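Local coordinates for protein transcriptional regulator (Thermus thermophilus, PDB 2H0A) that probably regulates transcription as a CcpA-like repressor of the LacI/GalR type, its modelled part having the periplasmic-binding-protein fold that in relatives senses small-molecule effectors, at residues Y91-D97 with R256-P262; A110-I116 with L145-R150; F117-E123 with R156-H162. All coordinates share one frame. Numbering follows the deposited sequence.

Contact 1: residues Y91-D97 with R256-P262; sequences YDSVYLD and REVRFEP
A parallel strand pair in a periplasmic-binding-protein-like fold joins strand 92-96 to the start of strand 257-265, which returns to the sheet 159 residues on. The short axes run 4.6 Å apart at a crossing angle of -16°, in the register Ser93-Glu257, Val94-Val258, Tyr95-Arg259, Leu96-Phe260. Extended backbones exchange five hydrogen bonds: Ser93 N to Arg256 O (3.2 Å), Val258 N to Ser93 O (2.8 Å), Tyr95 N to Val258 O (2.9 Å), Phe260 N to Tyr95 O (2.7 Å) and Asp97 N to Phe260 O (3.0 Å). Val94, Leu96, Val258 and Phe260 share one face, where Leu96 CD1 meets Phe260 CB at 3.8 Å; helix 233-248 packs there through Ala240 and Met236. On the other face Tyr95 (chi1 p) leans across the partner strand, its ring face over Arg259 CA and its OH weakly bonded to Glu257 OE2. Acids close both ends. Asp92 (chi1 m) takes Arg256 N on OD1 at 2.5 Å and salt-bridges Arg256 NH2 through OD2 at 2.8 Å, while Arg247 and Glu246 bind this pair from the helix. Asp97 (chi1 t) caps Leu100 N with OD1, and its OD2 lies 2.8 Å from Arg259 NH2, which also reaches Glu261 OE2 at 2.9 Å.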
loop_
_atom_site.group_PDB
_atom_site.type_symbol
_atom_site.label_atom_id
_atom_site.label_comp_id
_atom_site.label_asym_id
_atom_site.label_seq_id
_atom_site.Cartn_x
_atom_site.Cartn_y
_atom_site.Cartn_z
ATOM N N TYR A 91 8.564 -18.471 21.691
ATOM C CA TYR A 91 7.574 -19.079 20.810
ATOM C C TYR A 91 8.228 -19.859 19.680
ATOM O O TYR A 91 9.337 -19.530 19.257
ATOM C CB TYR A 91 6.667 -17.995 20.215
ATOM C CG TYR A 91 5.772 -17.295 21.221
ATOM C CD1 TYR A 91 4.598 -17.893 21.673
ATOM C CD2 TYR A 91 6.096 -16.028 21.711
ATOM C CE1 TYR A 91 3.768 -17.247 22.581
ATOM C CE2 TYR A 91 5.275 -15.373 22.622
ATOM C CZ TYR A 91 4.109 -15.985 23.054
ATOM O OH TYR A 91 3.274 -15.333 23.943
ATOM N N ASP A 92 7.551 -20.903 19.204
ATOM C CA ASP A 92 8.069 -21.678 18.084
ATOM C C ASP A 92 8.148 -20.675 16.938
ATOM O O ASP A 92 7.187 -19.946 16.670
ATOM C CB ASP A 92 7.122 -22.815 17.704
ATOM C CG ASP A 92 7.069 -23.910 18.749
ATOM O OD1 ASP A 92 8.047 -24.054 19.513
ATOM O OD2 ASP A 92 6.057 -24.641 18.795
ATOM N N SER A 93 9.285 -20.635 16.258
ATOM C CA SER A 93 9.458 -19.681 15.185
ATOM C C SER A 93 10.070 -20.250 13.923
ATOM O O SER A 93 11.090 -20.939 13.966
ATOM C CB SER A 93 10.341 -18.532 15.665
ATOM O OG SER A 93 9.951 -18.084 16.950
ATOM N N VAL A 94 9.440 -19.961 12.793
ATOM C CA VAL A 94 9.978 -20.377 11.514
ATOM C C VAL A 94 10.452 -19.043 10.926
ATOM O O VAL A 94 9.822 -18.006 11.134
ATOM C CB VAL A 94 8.898 -21.076 10.633
ATOM C CG1 VAL A 94 7.626 -21.228 11.417
ATOM C CG2 VAL A 94 8.675 -20.322 9.329
ATOM N N TYR A 95 11.584 -19.052 10.239
ATOM C CA TYR A 95 12.116 -17.818 9.669
ATOM C C TYR A 95 13.129 -18.130 8.587
ATOM O O TYR A 95 13.582 -19.262 8.462
ATOM C CB TYR A 95 12.790 -16.974 10.751
ATOM C CG TYR A 95 13.943 -17.685 11.411
ATOM C CD1 TYR A 95 13.717 -18.662 12.387
ATOM C CD2 TYR A 95 15.257 -17.427 11.025
ATOM C CE1 TYR A 95 14.772 -19.364 12.956
ATOM C CE2 TYR A 95 16.321 -18.130 11.586
ATOM C CZ TYR A 95 16.072 -19.099 12.552
ATOM O OH TYR A 95 17.111 -19.822 13.093
ATOM N N LEU A 96 13.486 -17.105 7.817
ATOM C CA LEU A 96 14.444 -17.247 6.732
ATOM C C LEU A 96 15.778 -16.601 7.064
ATOM O O LEU A 96 15.831 -15.622 7.801
ATOM C CB LEU A 96 13.902 -16.587 5.467
ATOM C CG LEU A 96 14.721 -16.898 4.216
ATOM C CD1 LEU A 96 14.056 -18.048 3.495
ATOM C CD2 LEU A 96 14.811 -15.693 3.312
ATOM N N ASP A 97 16.854 -17.150 6.513
ATOM C CA ASP A 97 18.183 -16.583 6.720
ATOM C C ASP A 97 18.341 -15.484 5.663
ATOM O O ASP A 97 18.911 -15.714 4.594
ATOM C CB ASP A 97 19.266 -17.645 6.512
ATOM C CG ASP A 97 20.649 -17.160 6.924
ATOM O OD1 ASP A 97 21.020 -16.014 6.596
ATOM O OD2 ASP A 97 21.375 -17.936 7.572
ATOM N N ARG A 256 10.543 -24.057 19.989
ATOM C CA ARG A 256 11.334 -24.597 18.895
ATOM C C ARG A 256 11.687 -23.521 17.881
ATOM O O ARG A 256 11.259 -22.374 17.997
ATOM C CB ARG A 256 10.582 -25.734 18.214
ATOM C CG ARG A 256 10.352 -26.915 19.119
ATOM C CD ARG A 256 9.365 -27.862 18.491
ATOM N NE ARG A 256 8.072 -27.222 18.284
ATOM C CZ ARG A 256 7.041 -27.810 17.687
ATOM N NH1 ARG A 256 7.153 -29.051 17.236
ATOM N NH2 ARG A 256 5.894 -27.158 17.540
ATOM N N GLU A 257 12.463 -23.905 16.877
ATOM C CA GLU A 257 12.910 -22.965 15.869
ATOM C C GLU A 257 13.234 -23.682 14.555
ATOM O O GLU A 257 13.804 -24.774 14.562
ATOM C CB GLU A 257 14.135 -22.244 16.428
ATOM C CG GLU A 257 14.869 -21.350 15.475
ATOM C CD GLU A 257 16.107 -20.731 16.105
ATOM O OE1 GLU A 257 15.961 -19.834 16.967
ATOM O OE2 GLU A 257 17.227 -21.151 15.743
ATOM N N VAL A 258 12.840 -23.079 13.435
ATOM C CA VAL A 258 13.098 -23.646 12.108
ATOM C C VAL A 258 13.528 -22.550 11.133
ATOM O O VAL A 258 12.804 -21.583 10.900
ATOM C CB VAL A 258 11.856 -24.383 11.542
ATOM C CG1 VAL A 258 12.093 -24.770 10.092
ATOM C CG2 VAL A 258 11.587 -25.639 12.353
ATOM N N ARG A 259 14.717 -22.725 10.568
ATOM C CA ARG A 259 15.307 -21.766 9.647
ATOM C C ARG A 259 15.349 -22.242 8.196
ATOM O O ARG A 259 15.838 -23.335 7.890
ATOM C CB ARG A 259 16.718 -21.424 10.143
ATOM C CG ARG A 259 17.676 -20.849 9.126
ATOM C CD ARG A 259 19.060 -20.695 9.760
ATOM N NE ARG A 259 20.088 -20.336 8.787
ATOM C CZ ARG A 259 20.605 -21.171 7.890
ATOM N NH1 ARG A 259 20.204 -22.438 7.838
ATOM N NH2 ARG A 259 21.501 -20.726 7.019
ATOM N N PHE A 260 14.825 -21.410 7.303
ATOM C CA PHE A 260 14.807 -21.723 5.884
ATOM C C PHE A 260 15.924 -20.962 5.178
ATOM O O PHE A 260 16.459 -20.002 5.723
ATOM C CB PHE A 260 13.445 -21.353 5.280
ATOM C CG PHE A 260 12.348 -22.331 5.607
ATOM C CD1 PHE A 260 11.867 -22.456 6.907
ATOM C CD2 PHE A 260 11.800 -23.137 4.610
ATOM C CE1 PHE A 260 10.853 -23.367 7.210
ATOM C CE2 PHE A 260 10.781 -24.055 4.904
ATOM C CZ PHE A 260 10.309 -24.168 6.203
ATOM N N GLU A 261 16.288 -21.398 3.975
ATOM C CA GLU A 261 17.341 -20.727 3.216
ATOM C C GLU A 261 16.838 -20.313 1.847
ATOM O O GLU A 261 16.131 -21.061 1.183
ATOM C CB GLU A 261 18.572 -21.630 3.020
ATOM C CG GLU A 261 19.247 -22.117 4.295
ATOM C CD GLU A 261 20.576 -22.829 4.022
ATOM O OE1 GLU A 261 20.652 -23.613 3.047
ATOM O OE2 GLU A 261 21.542 -22.614 4.791
ATOM N N PRO A 262 17.199 -19.105 1.407
ATOM C CA PRO A 262 16.787 -18.594 0.102
ATOM C C PRO A 262 17.737 -19.139 -0.960
ATOM O O PRO A 262 18.837 -19.587 -0.640
ATOM C CB PRO A 262 16.907 -17.091 0.282
ATOM C CG PRO A 262 18.118 -16.984 1.153
ATOM C CD PRO A 262 17.892 -18.063 2.183
#

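Contact 2: residues A110-I116 with L145-R150; sequences ARFPGPI and LKEAGR
Ala110, Ile116 and Leu145 form the apolar centre where the loop between helix 99-109 and strand 116-121 meets the C-terminal end of helix 133-147, which closes in a Schellman motif. Leu145 (chi1 m, chi2 t) sets CD2 3.8 Å from Ile116 CD1 and 4.2 Å from Ala110 CB; Ala148 adds its CB at 3.8 Å from Ala110 CB. Gly149, at phi/psi 86/-2, reverses the chain: Gly149 N bonds Lys146 O at 3.0 Å, and Arg150 N weakly bonds Leu145 O at 3.1 Å. This turn points the CA-to-CB bond of Arg150 toward the loop. The arginine (chi1 m, chi2 t, chi3 p) lays one guanidinium face against Ile116, CZ 3.7 Å from its CD1, and presents its edge to three backbone carbonyls. The loop curls around it, Phe112 and Pro113 extended and Gly114 at phi/psi 83/150, where a CB would clash with the preceding carbonyl. The contact joins the connection from helix 99-109 to strand 116-121 with that from helix 133-147 to strand 157-160. Arg150 NH1 donates to Ala110 O at 3.1 Å and, very short, to Phe112 O at 2.4 Å; weak bonds run from Arg150 NH2 to Phe112 O and Gly114 O, both 3.0 Å.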
loop_
_atom_site.group_PDB
_atom_site.type_symbol
_atom_site.label_atom_id
_atom_site.label_comp_id
_atom_site.label_asym_id
_atom_site.label_seq_id
_atom_site.Cartn_x
_atom_site.Cartn_y
_atom_site.Cartn_z
ATOM N N ALA A 110 28.350 -9.496 -8.205
ATOM C CA ALA A 110 29.772 -9.208 -8.230
ATOM C C ALA A 110 30.465 -9.874 -9.416
ATOM O O ALA A 110 31.664 -9.717 -9.605
ATOM C CB ALA A 110 30.399 -9.685 -6.941
ATOM N N ARG A 111 29.718 -10.608 -10.224
ATOM C CA ARG A 111 30.317 -11.299 -11.354
ATOM C C ARG A 111 30.000 -10.617 -12.675
ATOM O O ARG A 111 30.257 -11.176 -13.741
ATOM C CB ARG A 111 29.813 -12.740 -11.387
ATOM C CG ARG A 111 29.893 -13.462 -10.046
ATOM C CD ARG A 111 29.226 -14.819 -10.117
ATOM N NE ARG A 111 29.857 -15.642 -11.141
ATOM C CZ ARG A 111 29.284 -16.687 -11.727
ATOM N NH1 ARG A 111 28.054 -17.047 -11.390
ATOM N NH2 ARG A 111 29.944 -17.363 -12.659
ATOM N N PHE A 112 29.455 -9.406 -12.602
ATOM C CA PHE A 112 29.081 -8.659 -13.802
ATOM C C PHE A 112 29.740 -7.291 -13.956
ATOM O O PHE A 112 30.136 -6.657 -12.983
ATOM C CB PHE A 112 27.562 -8.449 -13.849
ATOM C CG PHE A 112 26.770 -9.716 -13.812
ATOM C CD1 PHE A 112 26.658 -10.451 -12.634
ATOM C CD2 PHE A 112 26.134 -10.176 -14.957
ATOM C CE1 PHE A 112 25.919 -11.629 -12.597
ATOM C CE2 PHE A 112 25.393 -11.346 -14.937
ATOM C CZ PHE A 112 25.282 -12.079 -13.750
ATOM N N PRO A 113 29.863 -6.824 -15.204
ATOM C CA PRO A 113 30.459 -5.528 -15.538
ATOM C C PRO A 113 29.529 -4.372 -15.130
ATOM O O PRO A 113 28.317 -4.564 -14.979
ATOM C CB PRO A 113 30.627 -5.608 -17.055
ATOM C CG PRO A 113 30.766 -7.076 -17.308
ATOM C CD PRO A 113 29.731 -7.663 -16.408
ATOM N N GLY A 114 30.092 -3.179 -14.952
ATOM C CA GLY A 114 29.286 -2.032 -14.578
ATOM C C GLY A 114 29.023 -1.956 -13.086
ATOM O O GLY A 114 28.943 -2.994 -12.426
ATOM N N PRO A 115 28.870 -0.740 -12.525
ATOM C CA PRO A 115 28.614 -0.490 -11.101
ATOM C C PRO A 115 27.365 -1.175 -10.555
ATOM O O PRO A 115 26.344 -1.276 -11.226
ATOM C CB PRO A 115 28.509 1.026 -11.036
ATOM C CG PRO A 115 27.925 1.357 -12.370
ATOM C CD PRO A 115 28.748 0.511 -13.290
ATOM N N ILE A 116 27.460 -1.632 -9.319
ATOM C CA ILE A 116 26.367 -2.321 -8.665
ATOM C C ILE A 116 25.598 -1.387 -7.724
ATOM O O ILE A 116 26.186 -0.750 -6.839
ATOM C CB ILE A 116 26.910 -3.512 -7.870
ATOM C CG1 ILE A 116 27.652 -4.458 -8.819
ATOM C CG2 ILE A 116 25.775 -4.203 -7.139
ATOM C CD1 ILE A 116 28.516 -5.492 -8.126
ATOM N N LEU A 145 29.923 -8.454 -1.260
ATOM C CA LEU A 145 30.540 -7.515 -2.194
ATOM C C LEU A 145 31.966 -7.206 -1.776
ATOM O O LEU A 145 32.867 -7.151 -2.600
ATOM C CB LEU A 145 29.747 -6.207 -2.249
ATOM C CG LEU A 145 28.450 -6.217 -3.055
ATOM C CD1 LEU A 145 27.823 -4.834 -3.003
ATOM C CD2 LEU A 145 28.742 -6.638 -4.500
ATOM N N LYS A 146 32.154 -6.998 -0.481
ATOM C CA LYS A 146 33.463 -6.698 0.067
ATOM C C LYS A 146 34.407 -7.852 -0.222
ATOM O O LYS A 146 35.487 -7.664 -0.780
ATOM C CB LYS A 146 33.354 -6.489 1.577
ATOM C CG LYS A 146 34.644 -6.081 2.248
ATOM C CD LYS A 146 34.426 -5.811 3.725
ATOM C CE LYS A 146 35.698 -5.271 4.372
ATOM N NZ LYS A 146 35.518 -4.975 5.826
ATOM N N GLU A 147 33.974 -9.050 0.151
ATOM C CA GLU A 147 34.761 -10.259 -0.028
ATOM C C GLU A 147 35.069 -10.575 -1.481
ATOM O O GLU A 147 35.918 -11.418 -1.766
ATOM C CB GLU A 147 34.039 -11.439 0.631
ATOM C CG GLU A 147 33.691 -11.156 2.089
ATOM C CD GLU A 147 33.021 -12.321 2.795
ATOM O OE1 GLU A 147 32.018 -12.851 2.266
ATOM O OE2 GLU A 147 33.497 -12.693 3.891
ATOM N N ALA A 148 34.400 -9.894 -2.403
ATOM C CA ALA A 148 34.625 -10.137 -3.821
ATOM C C ALA A 148 35.473 -9.049 -4.479
ATOM O O ALA A 148 35.691 -9.076 -5.693
ATOM C CB ALA A 148 33.295 -10.268 -4.535
ATOM N N GLY A 149 35.943 -8.096 -3.677
ATOM C CA GLY A 149 36.766 -7.015 -4.198
ATOM C C GLY A 149 36.015 -5.808 -4.742
ATOM O O GLY A 149 36.631 -4.821 -5.162
ATOM N N ARG A 150 34.686 -5.877 -4.736
ATOM C CA ARG A 150 33.858 -4.789 -5.242
ATOM C C ARG A 150 32.954 -4.237 -4.147
ATOM O O ARG A 150 31.730 -4.274 -4.271
ATOM C CB ARG A 150 33.006 -5.287 -6.402
ATOM C CG ARG A 150 33.786 -6.109 -7.417
ATOM C CD ARG A 150 32.894 -6.591 -8.556
ATOM N NE ARG A 150 32.280 -5.480 -9.281
ATOM C CZ ARG A 150 31.507 -5.627 -10.349
ATOM N NH1 ARG A 150 31.250 -6.841 -10.818
ATOM N NH2 ARG A 150 31.009 -4.566 -10.964
#

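Contact 3: residues F117-E123 with R156-H162; sequences FAIAVEE and RLYITRH
On one face, the small Ala118 and Ala120 leave a hollow that Leu157 fills: the leucine (chi1 t, chi2 p) tips its CD1 between their methyls, 4.1 Å from Ala118 CB and 4.0 Å from Ala120 CB. Ile159 follows on this face, its CG2 3.4 Å from Glu122 CB. Met138 of helix 133-147 lies against both Ala118 and Leu157. On the reverse face Ile119 CG2 touches Thr160 CG2 at 3.7 Å, and Val121 CG1 nestles against His162 CB at 3.6 Å. The Tyr158 ring (chi1 t) packs on Ala170 and Phe174 of helix 164-175. At the start of the pair the Phe117 ring is roofed by Arg156, whose CD lies over one face and whose CG is 3.6 Å from Phe117 CE2.

These strands, parallel with axes 4.7 Å apart and crossing at -23°, are linked through helix 133-147 in a beta-alpha-beta crossover of the periplasmic-binding-protein-like fold; 157-160 is an outermost strand of the sheet within this chain. Backbone bonds run from Ala118 N to Arg156 O (3.1 Å), Tyr158 N to Ala118 O (3.0 Å), Ala120 N to Tyr158 O (2.8 Å), Thr160 N to Ala120 O (3.1 Å) and Glu122 N to Thr160 O (2.7 Å). Beyond the strands, the poorly ordered Glu123 bends back: OE2 accepts His162 N at 3.1 Å, and OE1 salt-bridges Arg161 NH2 at 2.9 Å. Thr160 also packs on Glu165 of the second subunit.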
loop_
_atom_site.group_PDB
_atom_site.type_symbol
_atom_site.label_atom_id
_atom_site.label_comp_id
_atom_site.label_asym_id
_atom_site.label_seq_id
_atom_site.Cartn_x
_atom_site.Cartn_y
_atom_site.Cartn_z
ATOM N N PHE A 117 24.286 -1.302 -7.934
ATOM C CA PHE A 117 23.422 -0.461 -7.117
ATOM C C PHE A 117 22.460 -1.354 -6.359
ATOM O O PHE A 117 22.241 -2.507 -6.728
ATOM C CB PHE A 117 22.600 0.506 -7.978
ATOM C CG PHE A 117 23.421 1.470 -8.779
ATOM C CD1 PHE A 117 23.926 1.111 -10.018
ATOM C CD2 PHE A 117 23.684 2.747 -8.291
ATOM C CE1 PHE A 117 24.674 1.998 -10.766
ATOM C CE2 PHE A 117 24.433 3.647 -9.031
ATOM C CZ PHE A 117 24.931 3.270 -10.276
ATOM N N ALA A 118 21.874 -0.805 -5.304
ATOM C CA ALA A 118 20.930 -1.547 -4.492
ATOM C C ALA A 118 19.748 -0.669 -4.096
ATOM O O ALA A 118 19.876 0.557 -3.954
ATOM C CB ALA A 118 21.625 -2.081 -3.249
ATOM N N ILE A 119 18.594 -1.306 -3.932
ATOM C CA ILE A 119 17.384 -0.607 -3.536
ATOM C C ILE A 119 16.975 -1.150 -2.170
ATOM O O ILE A 119 16.847 -2.362 -1.983
ATOM C CB ILE A 119 16.230 -0.827 -4.556
ATOM C CG1 ILE A 119 16.694 -0.443 -5.963
ATOM C CG2 ILE A 119 15.025 0.029 -4.178
ATOM C CD1 ILE A 119 15.645 -0.595 -7.023
ATOM N N ALA A 120 16.797 -0.242 -1.215
ATOM C CA ALA A 120 16.409 -0.609 0.137
ATOM C C ALA A 120 14.983 -0.152 0.415
ATOM O O ALA A 120 14.649 1.023 0.248
ATOM C CB ALA A 120 17.369 0.020 1.134
ATOM N N VAL A 121 14.142 -1.089 0.832
ATOM C CA VAL A 121 12.750 -0.779 1.129
ATOM C C VAL A 121 12.612 -0.181 2.526
ATOM O O VAL A 121 13.086 -0.750 3.512
ATOM C CB VAL A 121 11.873 -2.032 1.018
ATOM C CG1 VAL A 121 10.426 -1.681 1.311
ATOM C CG2 VAL A 121 12.012 -2.631 -0.375
ATOM N N GLU A 122 11.952 0.973 2.593
ATOM C CA GLU A 122 11.755 1.696 3.843
ATOM C C GLU A 122 10.275 1.904 4.162
ATOM O O GLU A 122 9.680 2.909 3.767
ATOM C CB GLU A 122 12.459 3.056 3.750
ATOM C CG GLU A 122 12.435 3.899 5.020
ATOM C CD GLU A 122 13.352 3.361 6.102
ATOM O OE1 GLU A 122 14.564 3.207 5.835
ATOM O OE2 GLU A 122 12.860 3.098 7.220
ATOM N N GLU A 123 9.681 0.950 4.871
ATOM C CA GLU A 123 8.278 1.057 5.260
ATOM C C GLU A 123 8.183 1.379 6.747
ATOM O O GLU A 123 8.761 0.675 7.580
ATOM C CB GLU A 123 7.532 -0.246 4.971
ATOM C CG GLU A 123 7.244 -0.486 3.501
ATOM C CD GLU A 123 6.530 0.682 2.849
ATOM O OE1 GLU A 123 5.763 1.380 3.547
ATOM O OE2 GLU A 123 6.726 0.893 1.632
ATOM N N ARG A 156 25.542 4.481 -3.945
ATOM C CA ARG A 156 24.993 3.622 -4.991
ATOM C C ARG A 156 23.759 2.922 -4.446
ATOM O O ARG A 156 23.263 1.957 -5.016
ATOM C CB ARG A 156 26.032 2.598 -5.466
ATOM C CG ARG A 156 26.989 3.174 -6.490
ATOM C CD ARG A 156 28.056 2.193 -6.902
ATOM N NE ARG A 156 28.978 1.932 -5.809
ATOM C CZ ARG A 156 29.333 0.714 -5.416
ATOM N NH1 ARG A 156 28.842 -0.355 -6.039
ATOM N NH2 ARG A 156 30.155 0.567 -4.385
ATOM N N LEU A 157 23.273 3.443 -3.327
ATOM C CA LEU A 157 22.089 2.926 -2.659
ATOM C C LEU A 157 20.908 3.861 -2.880
ATOM O O LEU A 157 21.081 5.067 -3.057
ATOM C CB LEU A 157 22.335 2.822 -1.158
ATOM C CG LEU A 157 21.138 2.397 -0.316
ATOM C CD1 LEU A 157 20.864 0.918 -0.535
ATOM C CD2 LEU A 157 21.422 2.664 1.134
ATOM N N TYR A 158 19.705 3.298 -2.873
ATOM C CA TYR A 158 18.509 4.105 -3.031
ATOM C C TYR A 158 17.474 3.572 -2.073
ATOM O O TYR A 158 17.234 2.371 -2.010
ATOM C CB TYR A 158 17.959 4.030 -4.451
ATOM C CG TYR A 158 16.910 5.088 -4.734
ATOM C CD1 TYR A 158 17.274 6.397 -5.029
ATOM C CD2 TYR A 158 15.554 4.777 -4.709
ATOM C CE1 TYR A 158 16.324 7.361 -5.298
ATOM C CE2 TYR A 158 14.593 5.739 -4.975
ATOM C CZ TYR A 158 14.985 7.029 -5.270
ATOM O OH TYR A 158 14.028 7.987 -5.544
ATOM N N ILE A 159 16.868 4.476 -1.317
ATOM C CA ILE A 159 15.851 4.094 -0.358
ATOM C C ILE A 159 14.488 4.542 -0.879
ATOM O O ILE A 159 14.334 5.671 -1.355
ATOM C CB ILE A 159 16.133 4.745 1.016
ATOM C CG1 ILE A 159 17.583 4.460 1.430
ATOM C CG2 ILE A 159 15.169 4.199 2.061
ATOM C CD1 ILE A 159 18.035 5.200 2.668
ATOM N N THR A 160 13.502 3.656 -0.793
ATOM C CA THR A 160 12.161 3.974 -1.263
ATOM C C THR A 160 11.108 3.025 -0.684
ATOM O O THR A 160 11.392 2.267 0.237
ATOM C CB THR A 160 12.112 3.962 -2.821
ATOM O OG1 THR A 160 10.804 4.338 -3.262
ATOM C CG2 THR A 160 12.465 2.590 -3.373
ATOM N N ARG A 161 9.890 3.078 -1.217
ATOM C CA ARG A 161 8.803 2.231 -0.732
ATOM C C ARG A 161 8.727 0.938 -1.530
ATOM O O ARG A 161 9.308 0.823 -2.608
ATOM C CB ARG A 161 7.462 2.957 -0.841
ATOM C CG ARG A 161 7.471 4.432 -0.445
ATOM C CD ARG A 161 7.417 4.649 1.050
ATOM N NE ARG A 161 6.332 3.904 1.682
ATOM C CZ ARG A 161 5.055 3.944 1.307
ATOM N NH1 ARG A 161 4.681 4.702 0.284
ATOM N NH2 ARG A 161 4.145 3.224 1.957
ATOM N N HIS A 162 7.992 -0.029 -0.987
ATOM C CA HIS A 162 7.827 -1.330 -1.621
ATOM C C HIS A 162 6.783 -1.256 -2.732
ATOM O O HIS A 162 5.643 -1.661 -2.561
ATOM C CB HIS A 162 7.442 -2.367 -0.557
ATOM C CG HIS A 162 7.215 -3.748 -1.098
ATOM N ND1 HIS A 162 5.957 -4.266 -1.314
ATOM C CD2 HIS A 162 8.089 -4.719 -1.457
ATOM C CE1 HIS A 162 6.063 -5.498 -1.783
ATOM N NE2 HIS A 162 7.344 -5.796 -1.879
#

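In the fold
Contacts 1 and 3 are both parallel strand pairs, on opposite sides of the chain's centre and with their own centres 25 Å apart, consistent with the two lobes of this fold. Contact 1 joins strands distant in sequence and has salt bridges at both ends; contact 3 holds an edge strand within reach of the second subunit, with one salt bridge, just past the strands. Contact 2 is more peripheral, about 23 Å from the chain centre to its own, and combines a small apolar cluster with one arginine bound by backbone carbonyls. It shares strand 116-121 and helix 133-147 with the crossover of contact 3, and the two touch where Arg156 NH1 lies 2.8 Å from Ile116 O. Both are nested in the loop closed by contact 1.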